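Local coordinates for protein malyl-CoA lyase/beta-methylmalyl-CoA lyase (Methylobacterium extorquens, PDB 5UGR) that belongs to the HpcH/HpaI aldolase/citrate lyase family of TIM-barrel enzymes and holds a magnesium ion, at residues R12-N24 / S34-V47. Sequence-based numbering, arbitrary orientation.
Sequences RLHRSELAVPGSN and SKADVIFLDLEDAV. With MG (magnesium ion), chain B.
Strands 16-21 and 38-42 run parallel, 21° apart, joined by six backbone hydrogen bonds that alternate from Ser16 O, which accepts from Val38 N, to Asp42 O, which takes Gly22 N.

Polar side chains close the start of the pair. Arg15 and Asp37 form a salt bridge with guanidinium and carboxylate nearly coplanar, 14° apart. Arg15 NE meets the syn lone pair of Asp37 OD2 at 2.8 Å, while Arg15 N reaches its anti lone pair at 2.9 Å; these two donors probably limit rotation of the carboxylate. Lys324 forms a second salt bridge, to Asp37 OD1, whose position is less certain. Ser16 OG, which also bonds Asn265, accepts from Asp37 N at 2.9 Å.

On the face carrying Glu17, Ala19 and Val38, aromatic rings are covered by aliphatic carbons. Val38 CG2 sits over the His14 ring in a CH-pi contact, 3.7 Å from its centroid, and His14 NE2 donates to Glu17 OE2. With CG between the backbone N and carbonyl carbon (chi1 74°), the Phe40 ring reaches over strand 16-21, one face centred on Ala19 CA and CZ 3.4 Å from Ala19 CB. The Glu17 carboxylate stands almost perpendicular to it.

The face carrying Leu18, Val20 and Ile39 is mainly apolar: Leu18 CB meets Ala36 CB, and Val20 CG2 touches Ile39 CG2 at 3.8 Å. Helix 25-32 covers all three.

At the end of strand 38-42, Asp42 OD1, also paired with Arg76, accepts from Glu44 N in an Asx turn, and OD2 accepts from Ala46 N, shaping the loop from which Asp45 OD2 binds magnesium at 2.1 Å; Glu140 and Asp167 complete the protein ligands. This is the first beta-alpha-beta unit of a TIM barrel, with its metal site at the C-terminal ends of the strands.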
loop_
_atom_site.group_PDB
_atom_site.type_symbol
_atom_site.label_atom_id
_atom_site.label_comp_id
_atom_site.label_asym_id
_atom_site.label_seq_id
_atom_site.Cartn_x
_atom_site.Cartn_y
_atom_site.Cartn_z
ATOM N N ARG A 12 -9.190 -21.586 21.817
ATOM C CA ARG A 12 -10.434 -22.322 22.146
ATOM C C ARG A 12 -10.501 -23.601 21.364
ATOM O O ARG A 12 -10.017 -23.684 20.221
ATOM C CB ARG A 12 -11.660 -21.504 21.798
ATOM C CG ARG A 12 -11.670 -20.083 22.356
ATOM C CD ARG A 12 -12.975 -19.355 22.105
ATOM N NE ARG A 12 -12.862 -17.920 22.325
ATOM C CZ ARG A 12 -13.447 -17.224 23.296
ATOM N NH1 ARG A 12 -14.110 -17.807 24.322
ATOM N NH2 ARG A 12 -13.325 -15.931 23.268
ATOM N N LEU A 13 -11.212 -24.579 21.953
ATOM C CA LEU A 13 -11.560 -25.824 21.285
ATOM C C LEU A 13 -12.731 -25.548 20.350
ATOM O O LEU A 13 -13.707 -24.930 20.728
ATOM C CB LEU A 13 -11.932 -26.891 22.319
ATOM C CG LEU A 13 -12.295 -28.235 21.750
ATOM C CD1 LEU A 13 -11.120 -28.942 21.139
ATOM C CD2 LEU A 13 -12.818 -29.125 22.873
ATOM N N HIS A 14 -12.581 -25.908 19.089
ATOM C CA HIS A 14 -13.491 -25.479 18.036
ATOM C C HIS A 14 -13.657 -26.565 16.959
ATOM O O HIS A 14 -13.540 -26.309 15.760
ATOM C CB HIS A 14 -12.917 -24.182 17.462
ATOM C CG HIS A 14 -13.858 -23.377 16.661
ATOM N ND1 HIS A 14 -13.687 -22.015 16.488
ATOM C CD2 HIS A 14 -14.972 -23.705 15.981
ATOM C CE1 HIS A 14 -14.676 -21.548 15.760
ATOM N NE2 HIS A 14 -15.449 -22.557 15.421
ATOM N N ARG A 15 -13.919 -27.792 17.376
ATOM C CA ARG A 15 -14.109 -28.896 16.427
ATOM C C ARG A 15 -15.435 -28.840 15.664
ATOM O O ARG A 15 -15.527 -29.210 14.486
ATOM C CB ARG A 15 -13.998 -30.237 17.156
ATOM C CG ARG A 15 -12.692 -30.491 17.868
ATOM C CD ARG A 15 -12.794 -31.632 18.832
ATOM N NE ARG A 15 -13.817 -31.414 19.828
ATOM C CZ ARG A 15 -14.330 -32.368 20.602
ATOM N NH1 ARG A 15 -13.909 -33.630 20.535
ATOM N NH2 ARG A 15 -15.264 -32.067 21.472
ATOM N N SER A 16 -16.474 -28.444 16.392
ATOM C CA SER A 16 -17.842 -28.422 15.930
ATOM C C SER A 16 -18.449 -27.077 16.219
ATOM O O SER A 16 -18.283 -26.521 17.324
ATOM C CB SER A 16 -18.653 -29.541 16.616
ATOM O OG SER A 16 -18.541 -29.499 18.025
ATOM N N GLU A 17 -19.141 -26.534 15.204
ATOM C CA GLU A 17 -19.782 -25.208 15.333
ATOM C C GLU A 17 -21.215 -25.359 14.895
ATOM O O GLU A 17 -21.501 -25.509 13.689
ATOM C CB GLU A 17 -19.008 -24.203 14.488
ATOM C CG GLU A 17 -19.603 -22.807 14.434
ATOM C CD GLU A 17 -18.693 -21.764 13.778
ATOM O OE1 GLU A 17 -19.165 -20.616 13.487
ATOM O OE2 GLU A 17 -17.491 -22.089 13.572
ATOM N N LEU A 18 -22.134 -25.327 15.880
ATOM C CA LEU A 18 -23.552 -25.582 15.603
ATOM C C LEU A 18 -24.284 -24.272 15.381
ATOM O O LEU A 18 -24.216 -23.369 16.220
ATOM C CB LEU A 18 -24.174 -26.317 16.789
ATOM C CG LEU A 18 -25.662 -26.594 16.736
ATOM C CD1 LEU A 18 -25.943 -27.645 15.684
ATOM C CD2 LEU A 18 -26.171 -27.065 18.080
ATOM N N ALA A 19 -25.009 -24.204 14.263
ATOM C CA ALA A 19 -25.853 -23.098 13.898
ATOM C C ALA A 19 -27.258 -23.306 14.419
ATOM O O ALA A 19 -27.867 -24.329 14.124
ATOM C CB ALA A 19 -25.911 -22.992 12.400
ATOM N N VAL A 20 -27.783 -22.324 15.144
ATOM C CA VAL A 20 -29.139 -22.452 15.717
ATOM C C VAL A 20 -29.939 -21.173 15.426
ATOM O O VAL A 20 -29.562 -20.116 15.896
ATOM C CB VAL A 20 -29.104 -22.703 17.222
ATOM C CG1 VAL A 20 -30.532 -23.010 17.724
ATOM C CG2 VAL A 20 -28.142 -23.799 17.626
ATOM N N PRO A 21 -31.067 -21.272 14.710
ATOM C CA PRO A 21 -31.829 -20.075 14.444
ATOM C C PRO A 21 -32.456 -19.437 15.677
ATOM O O PRO A 21 -33.114 -20.124 16.465
ATOM C CB PRO A 21 -32.887 -20.495 13.440
ATOM C CG PRO A 21 -32.476 -21.818 12.932
ATOM C CD PRO A 21 -31.617 -22.447 14.011
ATOM N N GLY A 22 -32.309 -18.105 15.791
ATOM C CA GLY A 22 -32.894 -17.405 16.948
ATOM C C GLY A 22 -34.400 -17.365 16.968
ATOM O O GLY A 22 -35.033 -16.953 17.979
ATOM N N SER A 23 -34.978 -17.672 15.824
ATOM C CA SER A 23 -36.420 -17.703 15.674
ATOM C C SER A 23 -37.041 -18.963 16.266
ATOM O O SER A 23 -38.250 -19.054 16.260
ATOM C CB SER A 23 -36.798 -17.539 14.209
ATOM O OG SER A 23 -36.079 -18.471 13.428
ATOM N N ASN A 24 -36.234 -19.893 16.768
ATOM C CA ASN A 24 -36.739 -21.127 17.308
ATOM C C ASN A 24 -36.247 -21.360 18.737
ATOM O O ASN A 24 -35.222 -22.032 18.963
ATOM C CB ASN A 24 -36.376 -22.278 16.388
ATOM C CG ASN A 24 -37.185 -23.563 16.721
ATOM O OD1 ASN A 24 -37.478 -23.840 17.879
ATOM N ND2 ASN A 24 -37.591 -24.305 15.697
ATOM N N SER A 34 -26.383 -29.954 23.895
ATOM C CA SER A 34 -25.676 -30.691 22.858
ATOM C C SER A 34 -24.189 -30.789 23.187
ATOM O O SER A 34 -23.670 -30.179 24.117
ATOM C CB SER A 34 -25.857 -30.054 21.495
ATOM O OG SER A 34 -25.053 -28.904 21.383
ATOM N N LYS A 35 -23.538 -31.596 22.359
ATOM C CA LYS A 35 -22.100 -31.815 22.411
ATOM C C LYS A 35 -21.266 -30.894 21.514
ATOM O O LYS A 35 -20.057 -31.091 21.359
ATOM C CB LYS A 35 -21.790 -33.277 22.135
ATOM C CG LYS A 35 -22.331 -34.234 23.211
ATOM C CD LYS A 35 -22.027 -35.657 22.831
ATOM C CE LYS A 35 -22.714 -36.591 23.830
ATOM N NZ LYS A 35 -22.331 -38.001 23.514
ATOM N N ALA A 36 -21.869 -29.850 20.992
ATOM C CA ALA A 36 -21.117 -28.886 20.159
ATOM C C ALA A 36 -20.130 -28.138 21.010
ATOM O O ALA A 36 -20.415 -27.772 22.154
ATOM C CB ALA A 36 -22.068 -27.900 19.544
ATOM N N ASP A 37 -18.968 -27.847 20.419
ATOM C CA ASP A 37 -17.955 -27.012 21.099
ATOM C C ASP A 37 -18.339 -25.550 21.103
ATOM O O ASP A 37 -18.074 -24.817 22.058
ATOM C CB ASP A 37 -16.604 -27.159 20.433
ATOM C CG ASP A 37 -15.960 -28.568 20.588
ATOM O OD1 ASP A 37 -16.309 -29.290 21.552
ATOM O OD2 ASP A 37 -15.038 -28.878 19.785
ATOM N N VAL A 38 -18.843 -25.109 19.956
ATOM C CA VAL A 38 -19.171 -23.708 19.711
ATOM C C VAL A 38 -20.600 -23.690 19.181
ATOM O O VAL A 38 -20.955 -24.527 18.362
ATOM C CB VAL A 38 -18.228 -23.116 18.601
ATOM C CG1 VAL A 38 -18.588 -21.684 18.271
ATOM C CG2 VAL A 38 -16.757 -23.194 19.013
ATOM N N ILE A 39 -21.405 -22.745 19.650
ATOM C CA ILE A 39 -22.749 -22.546 19.116
ATOM C C ILE A 39 -22.894 -21.107 18.690
ATOM O O ILE A 39 -22.519 -20.204 19.450
ATOM C CB ILE A 39 -23.872 -22.874 20.175
ATOM C CG1 ILE A 39 -23.840 -24.378 20.467
ATOM C CG2 ILE A 39 -25.252 -22.440 19.628
ATOM C CD1 ILE A 39 -24.847 -24.830 21.525
ATOM N N PHE A 40 -23.435 -20.881 17.489
ATOM C CA PHE A 40 -23.899 -19.544 17.176
ATOM C C PHE A 40 -25.393 -19.499 17.066
ATOM O O PHE A 40 -26.014 -20.367 16.452
ATOM C CB PHE A 40 -23.191 -18.881 15.955
ATOM C CG PHE A 40 -23.573 -19.383 14.592
ATOM C CD1 PHE A 40 -24.707 -18.943 13.943
ATOM C CD2 PHE A 40 -22.673 -20.160 13.867
ATOM C CE1 PHE A 40 -24.973 -19.334 12.641
ATOM C CE2 PHE A 40 -22.915 -20.538 12.573
ATOM C CZ PHE A 40 -24.093 -20.099 11.945
ATOM N N LEU A 41 -25.942 -18.494 17.756
ATOM C CA LEU A 41 -27.341 -18.172 17.696
ATOM C C LEU A 41 -27.562 -17.170 16.582
ATOM O O LEU A 41 -26.970 -16.057 16.613
ATOM C CB LEU A 41 -27.816 -17.660 19.056
ATOM C CG LEU A 41 -27.480 -18.559 20.265
ATOM C CD1 LEU A 41 -28.046 -17.943 21.555
ATOM C CD2 LEU A 41 -28.009 -20.009 20.050
ATOM N N ASP A 42 -28.356 -17.557 15.588
ATOM C CA ASP A 42 -28.376 -16.840 14.326
ATOM C C ASP A 42 -29.484 -15.774 14.268
ATOM O O ASP A 42 -30.667 -16.034 14.594
ATOM C CB ASP A 42 -28.605 -17.872 13.228
ATOM C CG ASP A 42 -28.317 -17.342 11.821
ATOM O OD1 ASP A 42 -27.650 -16.277 11.690
ATOM O OD2 ASP A 42 -28.777 -18.035 10.857
ATOM N N LEU A 43 -29.102 -14.582 13.822
ATOM C CA LEU A 43 -30.046 -13.503 13.505
ATOM C C LEU A 43 -30.126 -13.219 12.037
ATOM O O LEU A 43 -30.933 -12.404 11.610
ATOM C CB LEU A 43 -29.592 -12.208 14.225
ATOM C CG LEU A 43 -29.476 -12.351 15.760
ATOM C CD1 LEU A 43 -28.220 -11.734 16.344
ATOM C CD2 LEU A 43 -30.652 -11.767 16.402
ATOM N N GLU A 44 -29.209 -13.832 11.294
ATOM C CA GLU A 44 -28.937 -13.498 9.887
ATOM C C GLU A 44 -29.620 -14.495 8.941
ATOM O O GLU A 44 -30.862 -14.580 8.925
ATOM C CB GLU A 44 -27.397 -13.281 9.689
ATOM C CG GLU A 44 -27.006 -12.610 8.351
ATOM C CD GLU A 44 -26.153 -13.419 7.399
ATOM O OE1 GLU A 44 -25.974 -14.640 7.667
ATOM O OE2 GLU A 44 -25.715 -12.815 6.358
ATOM N N ASP A 45 -28.847 -15.273 8.178
ATOM C CA ASP A 45 -29.393 -16.010 7.024
ATOM C C ASP A 45 -30.672 -16.863 7.360
ATOM O O ASP A 45 -31.626 -16.916 6.570
ATOM C CB ASP A 45 -28.361 -16.981 6.444
ATOM C CG ASP A 45 -27.362 -16.372 5.483
ATOM O OD1 ASP A 45 -27.701 -15.362 4.805
ATOM O OD2 ASP A 45 -26.191 -16.947 5.408
ATOM N N ALA A 46 -30.670 -17.589 8.486
ATOM C CA ALA A 46 -31.791 -18.486 8.779
ATOM C C ALA A 46 -33.020 -17.822 9.296
ATOM O O ALA A 46 -34.010 -18.505 9.529
ATOM C CB ALA A 46 -31.337 -19.594 9.752
ATOM N N VAL A 47 -32.994 -16.501 9.495
ATOM C CA VAL A 47 -34.131 -15.811 10.099
ATOM C C VAL A 47 -34.738 -14.838 9.094
ATOM O O VAL A 47 -34.053 -13.954 8.567
ATOM C CB VAL A 47 -33.727 -15.072 11.377
ATOM C CG1 VAL A 47 -34.922 -14.364 12.006
ATOM C CG2 VAL A 47 -33.067 -15.981 12.412
HETATM MG MG MG B . -24.326 -16.398 4.608
HETATM O O HOH W 1 -15.258 -24.006 22.751
HETATM O O HOH W 2 -25.140 -14.480 4.198
HETATM O O HOH W 3 -23.894 -15.746 6.510
HETATM O O HOH W 4 -23.684 -18.300 5.125
#